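PDB 5NLA: putative transcriptional regulator TRANSCRIPTION REGULATOR protein from Rhizobium meliloti, which acts as the AraC-like transcriptional activator CuxR, binding c-di-GMP by a PilZ-like mechanism to regulate production of extracellular polysaccharide. Local coordinates for residues T90-H93 with L98-Q101; F49-L54 with G374-S379; T269-C274 with I279-L284; R254-I259 with L295-R300. All coordinates share one frame; numbering follows the deposited sequence.

Contact 2 opens first along the chain, at strand 49-52, and closes last, where residues 374-379 return to this edge strand; the other three contacts lie within that span. Contact 1 comes next, a short hairpin between strands 88-94 and 97-104, and it touches contact 2 because strand 49-52 pairs with strand 88-94 and Trp376 lies against the hairpin. Contact 4 then joins helix 251-261 to helix 294-306, enclosing contact 3, the turn between helices 270-275 and 281-288. The two helical contacts touch through Ile273 and Tyr258, while contacts 1 and 3 have centres about 32 Å apart. No pair of spans crosses: two are nested within the largest, and contact 3 one level deeper.

Contact 1 of 4, residues T90-H93 with L98-Q101; sequences TGWH and LIVQ
Trp92 and Gln101 meet through a side-chain hydrogen bond that runs diagonally between the two strands: the indole NE1 donates to Gln101 OE1 at 2.8 Å. The oxygen sits at the indole edge, in the ring plane, and the N-H points at it almost straight (167°). The amide is turned 58° from the ring, and the donor stands above the amide plane, not on a lone pair. Gln101 NE2 bonds in turn to Glu209 of helix 196-211, which is likely to fix which way round the amide sits. The backbone bonds come in two pairs. Thr90 and Gln101 exchange N-H and C=O, as do Trp92 and Ile99, where Trp92 N reaches Ile99 O at 2.8 Å. This is a beta hairpin of antiparallel strands within a larger antiparallel sheet, consistent with the barrel-like regulatory domain of AraC relatives. Gly91 with Val100 and His93 with Leu98 form the intervening non-hydrogen-bonded pairs. A cation-pi contact joins Arg48 to the indole. Apolar contacts divide between the faces. Beside Gln101, Trp92 CB lies 4.2 Å from Ile99 CB. On the other face a CH-pi contact places Leu98 CD1 3.7 Å from the His93 ring centroid. With its CG opposite the backbone nitrogen (chi1 -175°), Leu98 carries CD1 across to the imidazole. Replacing Trp92 by an alanine would probably leave Gln101 OE1 without its donor and deprive Arg48 of its aromatic partner.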
loop_
_atom_site.group_PDB
_atom_site.type_symbol
_atom_site.label_atom_id
_atom_site.label_comp_id
_atom_site.label_asym_id
_atom_site.label_seq_id
_atom_site.Cartn_x
_atom_site.Cartn_y
_atom_site.Cartn_z
ATOM N N THR A 90 -10.901 -2.338 -8.920
ATOM C CA THR A 90 -10.835 -1.451 -10.062
ATOM C C THR A 90 -9.663 -0.504 -9.832
ATOM O O THR A 90 -9.652 0.221 -8.845
ATOM C CB THR A 90 -12.169 -0.702 -10.232
ATOM O OG1 THR A 90 -13.260 -1.596 -9.952
ATOM C CG2 THR A 90 -12.324 -0.161 -11.632
ATOM N N GLY A 91 -8.675 -0.547 -10.732
ATOM C CA GLY A 91 -7.381 0.127 -10.547
ATOM C C GLY A 91 -7.105 1.280 -11.501
ATOM O O GLY A 91 -7.168 1.107 -12.719
ATOM N N TRP A 92 -6.798 2.454 -10.940
ATOM C CA TRP A 92 -6.381 3.637 -11.703
ATOM C C TRP A 92 -4.958 4.007 -11.287
ATOM O O TRP A 92 -4.672 4.079 -10.092
ATOM C CB TRP A 92 -7.299 4.832 -11.423
ATOM C CG TRP A 92 -8.765 4.523 -11.445
ATOM C CD1 TRP A 92 -9.490 3.892 -10.472
ATOM C CD2 TRP A 92 -9.689 4.856 -12.479
ATOM N NE1 TRP A 92 -10.811 3.801 -10.846
ATOM C CE2 TRP A 92 -10.960 4.375 -12.077
ATOM C CE3 TRP A 92 -9.567 5.494 -13.723
ATOM C CZ2 TRP A 92 -12.103 4.526 -12.865
ATOM C CZ3 TRP A 92 -10.709 5.640 -14.516
ATOM C CH2 TRP A 92 -11.960 5.158 -14.078
ATOM N N HIS A 93 -4.086 4.241 -12.274
ATOM C CA HIS A 93 -2.715 4.692 -12.049
ATOM C C HIS A 93 -2.658 6.194 -12.226
ATOM O O HIS A 93 -2.848 6.685 -13.334
ATOM C CB HIS A 93 -1.760 4.044 -13.059
ATOM C CG HIS A 93 -1.720 2.547 -12.985
ATOM N ND1 HIS A 93 -2.592 1.742 -13.687
ATOM C CD2 HIS A 93 -0.912 1.711 -12.291
ATOM C CE1 HIS A 93 -2.327 0.474 -13.428
ATOM N NE2 HIS A 93 -1.309 0.428 -12.586
ATOM N N LEU A 98 -1.293 4.547 -6.907
ATOM C CA LEU A 98 -2.374 3.681 -7.390
ATOM C C LEU A 98 -3.654 3.858 -6.558
ATOM O O LEU A 98 -3.643 3.683 -5.329
ATOM C CB LEU A 98 -1.937 2.206 -7.354
ATOM C CG LEU A 98 -2.929 1.182 -7.939
ATOM C CD1 LEU A 98 -2.943 1.209 -9.452
ATOM C CD2 LEU A 98 -2.639 -0.233 -7.476
ATOM N N ILE A 99 -4.747 4.192 -7.244
ATOM C CA ILE A 99 -6.084 4.229 -6.648
ATOM C C ILE A 99 -6.761 2.895 -6.953
ATOM O O ILE A 99 -6.815 2.485 -8.118
ATOM C CB ILE A 99 -6.985 5.330 -7.260
ATOM C CG1 ILE A 99 -6.255 6.679 -7.357
ATOM C CG2 ILE A 99 -8.289 5.456 -6.470
ATOM C CD1 ILE A 99 -5.894 7.277 -6.024
ATOM N N VAL A 100 -7.286 2.234 -5.925
ATOM C CA VAL A 100 -8.045 0.993 -6.111
ATOM C C VAL A 100 -9.427 1.088 -5.473
ATOM O O VAL A 100 -9.544 1.348 -4.282
ATOM C CB VAL A 100 -7.283 -0.218 -5.548
ATOM C CG1 VAL A 100 -8.157 -1.472 -5.551
ATOM C CG2 VAL A 100 -6.006 -0.433 -6.350
ATOM N N GLN A 101 -10.461 0.889 -6.285
ATOM C CA GLN A 101 -11.830 0.731 -5.793
ATOM C C GLN A 101 -12.092 -0.755 -5.543
ATOM O O GLN A 101 -12.093 -1.558 -6.480
ATOM C CB GLN A 101 -12.830 1.298 -6.794
ATOM C CG GLN A 101 -12.762 2.823 -6.917
ATOM C CD GLN A 101 -13.398 3.370 -8.188
ATOM O OE1 GLN A 101 -12.999 3.021 -9.306
ATOM N NE2 GLN A 101 -14.369 4.256 -8.023
#

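Contact 2 of 4, residues F49-L54 with G374-S379; sequences FSTRDL and GDWLKS
Phe49 and Thr51 approach the six-membered end of the Trp376 indole with neighbouring parts of one strand, while the Phe49 ring itself is turned aside. The contact is made by the base of that side chain: Phe49 CB lies 3.9 Å from Trp376 CZ2. The phenyl group leads off from there, so the two aromatic residues do not stack. Two residues along the strand, Thr51 projects from the same side and brings its hydroxyl obliquely to the indole, with OG1 3.8 Å from Trp376 CZ2. Between these side chains the backbone also takes part, since Phe49 O lies 3.7 Å from Trp376 CH2. The indole reaches the strand from a short, weakly bonded helix of residues 374-376. With CG anti to the carbonyl carbon (chi1 -69°), the indole is carried out toward the strand, covering the distance between the backbones, whose nearest CA atoms, those of Phe49 and Trp376, are 8.6 Å apart. Ser50 points the opposite way from its neighbours and serves the other side of the strand, where Arg52 NH2 donates to Ser50 OG at 3.2 Å. That guanidinium also forms a salt bridge with Glu88. The buried indole is further enclosed by Leu89, Leu98 and Val100 of the adjoining strands. Strand 49-52 is outermost in this antiparallel sheet, bonded through Phe49 and Thr51 to Gly91 and Leu89. The C-terminal segment thus covers the edge of a sheet consistent with the beta-rich, barrel-like regulatory domain of the AraC family.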
loop_
_atom_site.group_PDB
_atom_site.type_symbol
_atom_site.label_atom_id
_atom_site.label_comp_id
_atom_site.label_asym_id
_atom_site.label_seq_id
_atom_site.Cartn_x
_atom_site.Cartn_y
_atom_site.Cartn_z
ATOM N N PHE A 49 -7.826 -0.701 -15.554
ATOM C CA PHE A 49 -7.758 -2.141 -15.295
ATOM C C PHE A 49 -8.739 -2.596 -14.214
ATOM O O PHE A 49 -8.977 -1.898 -13.228
ATOM C CB PHE A 49 -6.320 -2.615 -15.016
ATOM C CG PHE A 49 -5.641 -3.231 -16.228
ATOM C CD1 PHE A 49 -6.147 -4.407 -16.809
ATOM C CD2 PHE A 49 -4.510 -2.639 -16.807
ATOM C CE1 PHE A 49 -5.541 -4.973 -17.928
ATOM C CE2 PHE A 49 -3.902 -3.210 -17.926
ATOM C CZ PHE A 49 -4.416 -4.375 -18.486
ATOM N N SER A 50 -9.299 -3.784 -14.439
ATOM C CA SER A 50 -10.444 -4.297 -13.689
ATOM C C SER A 50 -10.233 -5.764 -13.337
ATOM O O SER A 50 -9.595 -6.502 -14.075
ATOM C CB SER A 50 -11.719 -4.139 -14.527
ATOM O OG SER A 50 -12.877 -4.039 -13.713
ATOM N N THR A 51 -10.764 -6.167 -12.194
ATOM C CA THR A 51 -10.730 -7.554 -11.740
ATOM C C THR A 51 -12.033 -7.818 -11.015
ATOM O O THR A 51 -12.347 -7.127 -10.047
ATOM C CB THR A 51 -9.553 -7.793 -10.778
ATOM O OG1 THR A 51 -8.346 -7.928 -11.537
ATOM C CG2 THR A 51 -9.738 -9.050 -9.930
ATOM N N ARG A 52 -12.803 -8.783 -11.499
ATOM C CA ARG A 52 -13.925 -9.306 -10.736
ATOM C C ARG A 52 -14.021 -10.786 -10.925
ATOM O O ARG A 52 -13.371 -11.359 -11.781
ATOM C CB ARG A 52 -15.249 -8.637 -11.131
ATOM C CG ARG A 52 -15.778 -9.005 -12.504
ATOM C CD ARG A 52 -16.765 -7.965 -13.005
ATOM N NE ARG A 52 -16.116 -6.672 -13.239
ATOM C CZ ARG A 52 -16.737 -5.559 -13.629
ATOM N NH1 ARG A 52 -18.057 -5.542 -13.838
ATOM N NH2 ARG A 52 -16.029 -4.440 -13.799
ATOM N N ASP A 53 -14.876 -11.402 -10.136
ATOM C CA ASP A 53 -15.078 -12.828 -10.241
ATOM C C ASP A 53 -16.546 -13.211 -10.400
ATOM O O ASP A 53 -16.900 -14.350 -10.145
ATOM C CB ASP A 53 -14.428 -13.503 -9.036
ATOM C CG ASP A 53 -14.891 -12.921 -7.734
ATOM O OD1 ASP A 53 -16.120 -12.751 -7.571
ATOM O OD2 ASP A 53 -14.024 -12.640 -6.873
ATOM N N LEU A 54 -17.385 -12.283 -10.860
ATOM C CA LEU A 54 -18.799 -12.589 -11.121
ATOM C C LEU A 54 -19.034 -13.614 -12.257
ATOM O O LEU A 54 -19.979 -14.379 -12.166
ATOM C CB LEU A 54 -19.631 -11.312 -11.343
ATOM C CG LEU A 54 -19.971 -10.481 -10.084
ATOM C CD1 LEU A 54 -18.923 -9.416 -9.761
ATOM C CD2 LEU A 54 -21.357 -9.835 -10.209
ATOM N N GLY A 374 -0.167 -7.328 -7.361
ATOM C CA GLY A 374 1.280 -7.109 -7.380
ATOM C C GLY A 374 1.755 -6.453 -8.662
ATOM O O GLY A 374 2.638 -5.602 -8.638
ATOM N N ASP A 375 1.130 -6.841 -9.769
ATOM C CA ASP A 375 1.375 -6.256 -11.077
ATOM C C ASP A 375 0.870 -4.810 -11.197
ATOM O O ASP A 375 1.434 -4.014 -11.950
ATOM C CB ASP A 375 0.746 -7.145 -12.156
ATOM C CG ASP A 375 1.378 -8.540 -12.204
ATOM O OD1 ASP A 375 2.618 -8.637 -12.409
ATOM O OD2 ASP A 375 0.645 -9.537 -12.031
ATOM N N TRP A 376 -0.204 -4.486 -10.478
ATOM C CA TRP A 376 -0.725 -3.116 -10.408
ATOM C C TRP A 376 0.175 -2.227 -9.565
ATOM O O TRP A 376 0.231 -1.011 -9.777
ATOM C CB TRP A 376 -2.141 -3.096 -9.815
ATOM C CG TRP A 376 -3.219 -3.691 -10.684
ATOM C CD1 TRP A 376 -3.056 -4.407 -11.835
ATOM C CD2 TRP A 376 -4.628 -3.646 -10.436
ATOM N NE1 TRP A 376 -4.276 -4.792 -12.330
ATOM C CE2 TRP A 376 -5.261 -4.340 -11.492
ATOM C CE3 TRP A 376 -5.423 -3.075 -9.430
ATOM C CZ2 TRP A 376 -6.660 -4.483 -11.572
ATOM C CZ3 TRP A 376 -6.813 -3.213 -9.513
ATOM C CH2 TRP A 376 -7.413 -3.915 -10.575
ATOM N N LEU A 377 0.866 -2.837 -8.604
ATOM C CA LEU A 377 1.766 -2.117 -7.710
ATOM C C LEU A 377 3.199 -1.916 -8.256
ATOM O O LEU A 377 4.044 -1.410 -7.528
ATOM C CB LEU A 377 1.774 -2.800 -6.333
ATOM C CG LEU A 377 0.431 -2.731 -5.585
ATOM C CD1 LEU A 377 0.330 -3.781 -4.496
ATOM C CD2 LEU A 377 0.209 -1.353 -4.975
ATOM N N LYS A 378 3.463 -2.278 -9.518
ATOM C CA LYS A 378 4.766 -2.034 -10.170
ATOM C C LYS A 378 4.897 -0.606 -10.736
ATOM O O LYS A 378 5.956 0.026 -10.604
ATOM C CB LYS A 378 5.032 -3.051 -11.293
ATOM C CG LYS A 378 5.531 -4.421 -10.842
ATOM C CD LYS A 378 6.029 -5.237 -12.041
ATOM C CE LYS A 378 6.329 -6.691 -11.685
ATOM N NZ LYS A 378 7.022 -7.445 -12.773
ATOM N N SER A 379 3.845 -0.127 -11.403
ATOM C CA SER A 379 3.759 1.261 -11.922
ATOM C C SER A 379 4.779 1.682 -13.016
ATOM O O SER A 379 4.921 2.878 -13.287
ATOM C CB SER A 379 3.778 2.277 -10.758
ATOM O OG SER A 379 5.094 2.565 -10.301
#

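Contact 3 of 4, residues T269-C274 with I279-L284; sequences TPETIC and ISRTRL
Leu284 fills the space between the two helices by sending its CD2 methyl toward Cys274 and Pro270. Cys274 SG lies 3.4 Å from Leu284 CD2, and Pro270 CB is 4.0 Å from the same methyl. The other branch, CD1, meets Ile273 CG2 at 3.9 Å, the two side chains crossing at about a right angle. A chi1 of -174° turns Leu284 CG away from its own N and aims the fork at helix 270-275. An alanine in place of Leu284 would probably open a gap facing Cys274, Pro270 and Ile273. Farther out, Ile279 N donates to Cys274 O at 3.0 Å, closing the turn between the helices. At the exposed edge, Arg281, bent at its second torsion, spreads one guanidinium face over Pro270 CB. Glu271 OE1 lies over the guanidinium too, 3.6 Å from Arg281 NH1; this long salt bridge is one of charge alone, since no N-H points at the oxygen. Helices 270-275 and 281-288 form a helix-turn-helix, the second probably being the DNA-recognition helix as in AraC relatives. The contact is mostly apolar inside, with one backbone bond at the turn, and the charged pair probably adds only a weak attraction at the exposed edge.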
loop_
_atom_site.group_PDB
_atom_site.type_symbol
_atom_site.label_atom_id
_atom_site.label_comp_id
_atom_site.label_asym_id
_atom_site.label_seq_id
_atom_site.Cartn_x
_atom_site.Cartn_y
_atom_site.Cartn_z
ATOM N N THR A 269 26.864 2.004 -2.540
ATOM C CA THR A 269 26.927 0.859 -3.448
ATOM C C THR A 269 25.872 -0.193 -3.073
ATOM O O THR A 269 25.226 -0.080 -2.033
ATOM C CB THR A 269 28.321 0.211 -3.385
ATOM O OG1 THR A 269 28.585 -0.218 -2.044
ATOM C CG2 THR A 269 29.387 1.205 -3.817
ATOM N N PRO A 270 25.681 -1.218 -3.925
ATOM C CA PRO A 270 24.845 -2.351 -3.515
ATOM C C PRO A 270 25.415 -3.157 -2.343
ATOM O O PRO A 270 24.645 -3.730 -1.575
ATOM C CB PRO A 270 24.789 -3.223 -4.773
ATOM C CG PRO A 270 25.076 -2.300 -5.897
ATOM C CD PRO A 270 26.035 -1.291 -5.354
ATOM N N GLU A 271 26.738 -3.188 -2.205
ATOM C CA GLU A 271 27.403 -3.971 -1.155
ATOM C C GLU A 271 27.091 -3.430 0.241
ATOM O O GLU A 271 26.801 -4.194 1.170
ATOM C CB GLU A 271 28.929 -3.992 -1.360
ATOM C CG GLU A 271 29.406 -4.669 -2.645
ATOM C CD GLU A 271 29.692 -3.693 -3.782
ATOM O OE1 GLU A 271 28.731 -3.275 -4.472
ATOM O OE2 GLU A 271 30.883 -3.352 -3.990
ATOM N N THR A 272 27.175 -2.113 0.382
ATOM C CA THR A 272 26.841 -1.470 1.645
ATOM C C THR A 272 25.391 -1.699 2.042
ATOM O O THR A 272 25.123 -1.961 3.209
ATOM C CB THR A 272 27.152 0.041 1.668
ATOM O OG1 THR A 272 26.752 0.578 2.930
ATOM C CG2 THR A 272 26.425 0.801 0.589
ATOM N N ILE A 273 24.473 -1.623 1.071
ATOM C CA ILE A 273 23.040 -1.838 1.323
ATOM C C ILE A 273 22.843 -3.252 1.850
ATOM O O ILE A 273 22.196 -3.445 2.875
ATOM C CB ILE A 273 22.169 -1.640 0.056
ATOM C CG1 ILE A 273 22.203 -0.187 -0.413
ATOM C CG2 ILE A 273 20.710 -2.053 0.312
ATOM C CD1 ILE A 273 21.693 0.013 -1.826
ATOM N N CYS A 274 23.402 -4.222 1.129
ATOM C CA CYS A 274 23.303 -5.648 1.473
ATOM C C CYS A 274 23.817 -5.965 2.859
ATOM O O CYS A 274 23.146 -6.639 3.653
ATOM C CB CYS A 274 24.095 -6.473 0.464
ATOM S SG CYS A 274 23.284 -6.494 -1.132
ATOM N N ILE A 279 21.760 -9.181 4.477
ATOM C CA ILE A 279 21.238 -9.925 3.331
ATOM C C ILE A 279 22.262 -10.015 2.186
ATOM O O ILE A 279 23.162 -9.185 2.079
ATOM C CB ILE A 279 19.866 -9.329 2.889
ATOM C CG1 ILE A 279 18.987 -10.390 2.237
ATOM C CG2 ILE A 279 20.017 -8.107 1.984
ATOM C CD1 ILE A 279 18.645 -11.582 3.116
ATOM N N SER A 280 22.125 -11.064 1.374
ATOM C CA SER A 280 23.017 -11.347 0.247
ATOM C C SER A 280 22.781 -10.438 -0.952
ATOM O O SER A 280 21.749 -9.777 -1.067
ATOM C CB SER A 280 22.841 -12.802 -0.203
ATOM O OG SER A 280 21.518 -13.044 -0.675
ATOM N N ARG A 281 23.745 -10.449 -1.860
ATOM C CA ARG A 281 23.701 -9.655 -3.082
ATOM C C ARG A 281 22.560 -10.096 -4.010
ATOM O O ARG A 281 21.899 -9.254 -4.622
ATOM C CB ARG A 281 25.060 -9.736 -3.781
ATOM C CG ARG A 281 25.287 -8.760 -4.918
ATOM C CD ARG A 281 25.361 -7.315 -4.466
ATOM N NE ARG A 281 25.566 -6.450 -5.624
ATOM C CZ ARG A 281 26.743 -6.130 -6.162
ATOM N NH1 ARG A 281 27.896 -6.577 -5.657
ATOM N NH2 ARG A 281 26.772 -5.333 -7.229
ATOM N N THR A 282 22.315 -11.408 -4.069
ATOM C CA THR A 282 21.220 -11.995 -4.854
ATOM C C THR A 282 19.840 -11.594 -4.365
ATOM O O THR A 282 18.926 -11.399 -5.170
ATOM C CB THR A 282 21.240 -13.537 -4.818
ATOM O OG1 THR A 282 20.983 -13.987 -3.480
ATOM C CG2 THR A 282 22.574 -14.101 -5.330
ATOM N N ARG A 283 19.665 -11.514 -3.053
ATOM C CA ARG A 283 18.387 -11.061 -2.505
ATOM C C ARG A 283 18.106 -9.599 -2.853
ATOM O O ARG A 283 16.956 -9.229 -3.076
ATOM C CB ARG A 283 18.347 -11.202 -0.988
ATOM C CG ARG A 283 16.931 -11.289 -0.420
ATOM C CD ARG A 283 16.527 -12.743 -0.285
ATOM N NE ARG A 283 15.102 -12.946 -0.514
ATOM C CZ ARG A 283 14.539 -14.142 -0.673
ATOM N NH1 ARG A 283 15.263 -15.270 -0.632
ATOM N NH2 ARG A 283 13.234 -14.213 -0.867
ATOM N N LEU A 284 19.144 -8.765 -2.858
ATOM C CA LEU A 284 18.976 -7.353 -3.215
ATOM C C LEU A 284 18.532 -7.222 -4.671
ATOM O O LEU A 284 17.537 -6.556 -4.977
ATOM C CB LEU A 284 20.256 -6.553 -2.969
ATOM C CG LEU A 284 20.122 -5.044 -3.178
ATOM C CD1 LEU A 284 19.011 -4.478 -2.296
ATOM C CD2 LEU A 284 21.441 -4.318 -2.918
#

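Contact 4 of 4, residues R254-I259 with L295-R300; sequences RAHRYI and LNYIRR
Tyr297 and His256 bring their rings together with planes nearly parallel, 23° apart, but offset so far along each other that they barely overlap. The centroids of the His256 and Tyr297 rings are 5.0 Å apart, and what covers the imidazole is the phenol end: Tyr297 OH stands over one face, 3.3 Å from His256 CD2. Lower on the phenol, Ile259 CD1 comes obliquely to Tyr297 CD2 at 4.0 Å. The same methyl also meets Ile298 CG1, at 4.2 Å, and so sits between two neighbouring residues of the facing helix. Tyr297 has its CG trans to the backbone N (chi1 -177°), which sends the ring toward helix 251-261. Long side chains bridge the distance between the axes of segments 254-259 and 295-300, which come no nearer than 12.0 Å, at 43°. Helices 251-261 and 294-306 here flank the helix-turn-helix of an AraC-type DNA-binding domain; in relatives, the second would probably correspond to the long helix that joins its two halves. Farther out, Phe288 of helix 281-288 meets the Tyr297 ring edge-to-face and also touches Ile259. Ile273 of helix 270-275 packs on both Ile259 and Ile298, so a third helix joins the cluster. ND1 of His256 is hydrogen-bonded to Asp122, which is likely to fix the rotation of the imidazole and ties this helical region to the beta-rich part of the chain.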
loop_
_atom_site.group_PDB
_atom_site.type_symbol
_atom_site.label_atom_id
_atom_site.label_comp_id
_atom_site.label_asym_id
_atom_site.label_seq_id
_atom_site.Cartn_x
_atom_site.Cartn_y
_atom_site.Cartn_z
ATOM N N ARG A 254 12.962 -1.497 4.519
ATOM C CA ARG A 254 14.272 -1.179 5.098
ATOM C C ARG A 254 15.289 -0.729 4.054
ATOM O O ARG A 254 16.065 0.184 4.320
ATOM C CB ARG A 254 14.812 -2.340 5.945
ATOM C CG ARG A 254 14.170 -2.384 7.324
ATOM C CD ARG A 254 14.747 -3.460 8.216
ATOM N NE ARG A 254 14.453 -4.784 7.666
ATOM C CZ ARG A 254 15.344 -5.751 7.416
ATOM N NH1 ARG A 254 16.646 -5.605 7.691
ATOM N NH2 ARG A 254 14.915 -6.901 6.896
ATOM N N ALA A 255 15.253 -1.348 2.874
ATOM C CA ALA A 255 16.105 -0.969 1.741
ATOM C C ALA A 255 15.751 0.405 1.168
ATOM O O ALA A 255 16.633 1.244 0.965
ATOM C CB ALA A 255 16.011 -2.011 0.642
ATOM N N HIS A 256 14.463 0.627 0.899
ATOM C CA HIS A 256 14.008 1.928 0.394
ATOM C C HIS A 256 14.317 3.086 1.358
ATOM O O HIS A 256 14.612 4.207 0.905
ATOM C CB HIS A 256 12.512 1.911 0.048
ATOM C CG HIS A 256 12.199 1.326 -1.296
ATOM N ND1 HIS A 256 10.945 0.871 -1.628
ATOM C CD2 HIS A 256 12.971 1.118 -2.388
ATOM C CE1 HIS A 256 10.948 0.420 -2.866
ATOM N NE2 HIS A 256 12.166 0.558 -3.351
ATOM N N ARG A 257 14.261 2.804 2.663
ATOM C CA ARG A 257 14.594 3.787 3.692
ATOM C C ARG A 257 16.090 4.046 3.737
ATOM O O ARG A 257 16.523 5.203 3.731
ATOM C CB ARG A 257 14.134 3.327 5.077
ATOM C CG ARG A 257 14.293 4.401 6.151
ATOM C CD ARG A 257 13.792 3.946 7.505
ATOM N NE ARG A 257 14.464 2.735 7.967
ATOM C CZ ARG A 257 14.098 2.026 9.034
ATOM N NH1 ARG A 257 13.061 2.405 9.781
ATOM N NH2 ARG A 257 14.770 0.921 9.363
ATOM N N TYR A 258 16.872 2.970 3.809
ATOM C CA TYR A 258 18.326 3.089 3.815
ATOM C C TYR A 258 18.759 3.980 2.660
ATOM O O TYR A 258 19.425 4.979 2.870
ATOM C CB TYR A 258 19.000 1.722 3.725
ATOM C CG TYR A 258 20.490 1.830 3.862
ATOM C CD1 TYR A 258 21.089 1.868 5.117
ATOM C CD2 TYR A 258 21.304 1.938 2.736
ATOM C CE1 TYR A 258 22.459 1.997 5.246
ATOM C CE2 TYR A 258 22.675 2.072 2.851
ATOM C CZ TYR A 258 23.261 2.100 4.103
ATOM O OH TYR A 258 24.642 2.237 4.193
ATOM N N ILE A 259 18.333 3.628 1.452
ATOM C CA ILE A 259 18.614 4.420 0.255
ATOM C C ILE A 259 18.199 5.873 0.411
ATOM O O ILE A 259 18.973 6.759 0.069
ATOM C CB ILE A 259 17.969 3.803 -1.012
ATOM C CG1 ILE A 259 18.780 2.579 -1.452
ATOM C CG2 ILE A 259 17.883 4.807 -2.169
ATOM C CD1 ILE A 259 18.074 1.700 -2.462
ATOM N N LEU A 295 20.993 -0.321 -8.906
ATOM C CA LEU A 295 21.774 0.768 -9.480
ATOM C C LEU A 295 20.859 1.650 -10.312
ATOM O O LEU A 295 20.878 2.864 -10.163
ATOM C CB LEU A 295 22.944 0.245 -10.325
ATOM C CG LEU A 295 24.093 -0.456 -9.586
ATOM C CD1 LEU A 295 25.115 -0.980 -10.583
ATOM C CD2 LEU A 295 24.764 0.468 -8.578
ATOM N N ASN A 296 20.042 1.039 -11.162
ATOM C CA ASN A 296 19.076 1.785 -11.964
ATOM C C ASN A 296 18.184 2.666 -11.082
ATOM O O ASN A 296 17.900 3.815 -11.413
ATOM C CB ASN A 296 18.220 0.814 -12.777
ATOM C CG ASN A 296 17.345 1.516 -13.799
ATOM O OD1 ASN A 296 16.105 1.472 -13.714
ATOM N ND2 ASN A 296 17.983 2.172 -14.775
ATOM N N TYR A 297 17.766 2.112 -9.950
ATOM C CA TYR A 297 16.910 2.803 -8.993
ATOM C C TYR A 297 17.598 3.986 -8.311
ATOM O O TYR A 297 16.994 5.047 -8.159
ATOM C CB TYR A 297 16.434 1.811 -7.933
ATOM C CG TYR A 297 15.481 2.396 -6.918
ATOM C CD1 TYR A 297 14.116 2.529 -7.203
ATOM C CD2 TYR A 297 15.936 2.805 -5.663
ATOM C CE1 TYR A 297 13.238 3.059 -6.265
ATOM C CE2 TYR A 297 15.067 3.338 -4.720
ATOM C CZ TYR A 297 13.721 3.463 -5.026
ATOM O OH TYR A 297 12.872 3.996 -4.090
ATOM N N ILE A 298 18.840 3.789 -7.871
ATOM C CA ILE A 298 19.606 4.854 -7.210
ATOM C C ILE A 298 19.875 6.015 -8.182
ATOM O O ILE A 298 19.794 7.184 -7.792
ATOM C CB ILE A 298 20.928 4.318 -6.587
ATOM C CG1 ILE A 298 20.611 3.426 -5.378
ATOM C CG2 ILE A 298 21.856 5.459 -6.158
ATOM C CD1 ILE A 298 21.766 2.563 -4.909
ATOM N N ARG A 299 20.186 5.685 -9.435
ATOM C CA ARG A 299 20.374 6.688 -10.486
ATOM C C ARG A 299 19.091 7.487 -10.733
ATOM O O ARG A 299 19.137 8.711 -10.784
ATOM C CB ARG A 299 20.902 6.050 -11.787
ATOM C CG ARG A 299 22.429 6.001 -11.901
ATOM C CD ARG A 299 23.136 5.343 -10.713
ATOM N NE ARG A 299 24.597 5.521 -10.773
ATOM C CZ ARG A 299 25.490 4.631 -11.231
ATOM N NH1 ARG A 299 25.123 3.434 -11.698
ATOM N NH2 ARG A 299 26.789 4.945 -11.218
ATOM N N ARG A 300 17.954 6.802 -10.853
ATOM C CA ARG A 300 16.657 7.483 -10.989
ATOM C C ARG A 300 16.338 8.363 -9.783
ATOM O O ARG A 300 15.819 9.463 -9.942
ATOM C CB ARG A 300 15.513 6.484 -11.202
ATOM C CG ARG A 300 14.148 7.144 -11.391
ATOM C CD ARG A 300 13.223 6.325 -12.283
ATOM N NE ARG A 300 11.948 7.008 -12.535
ATOM C CZ ARG A 300 11.694 7.883 -13.518
ATOM N NH1 ARG A 300 12.621 8.240 -14.414
ATOM N NH2 ARG A 300 10.476 8.411 -13.612
#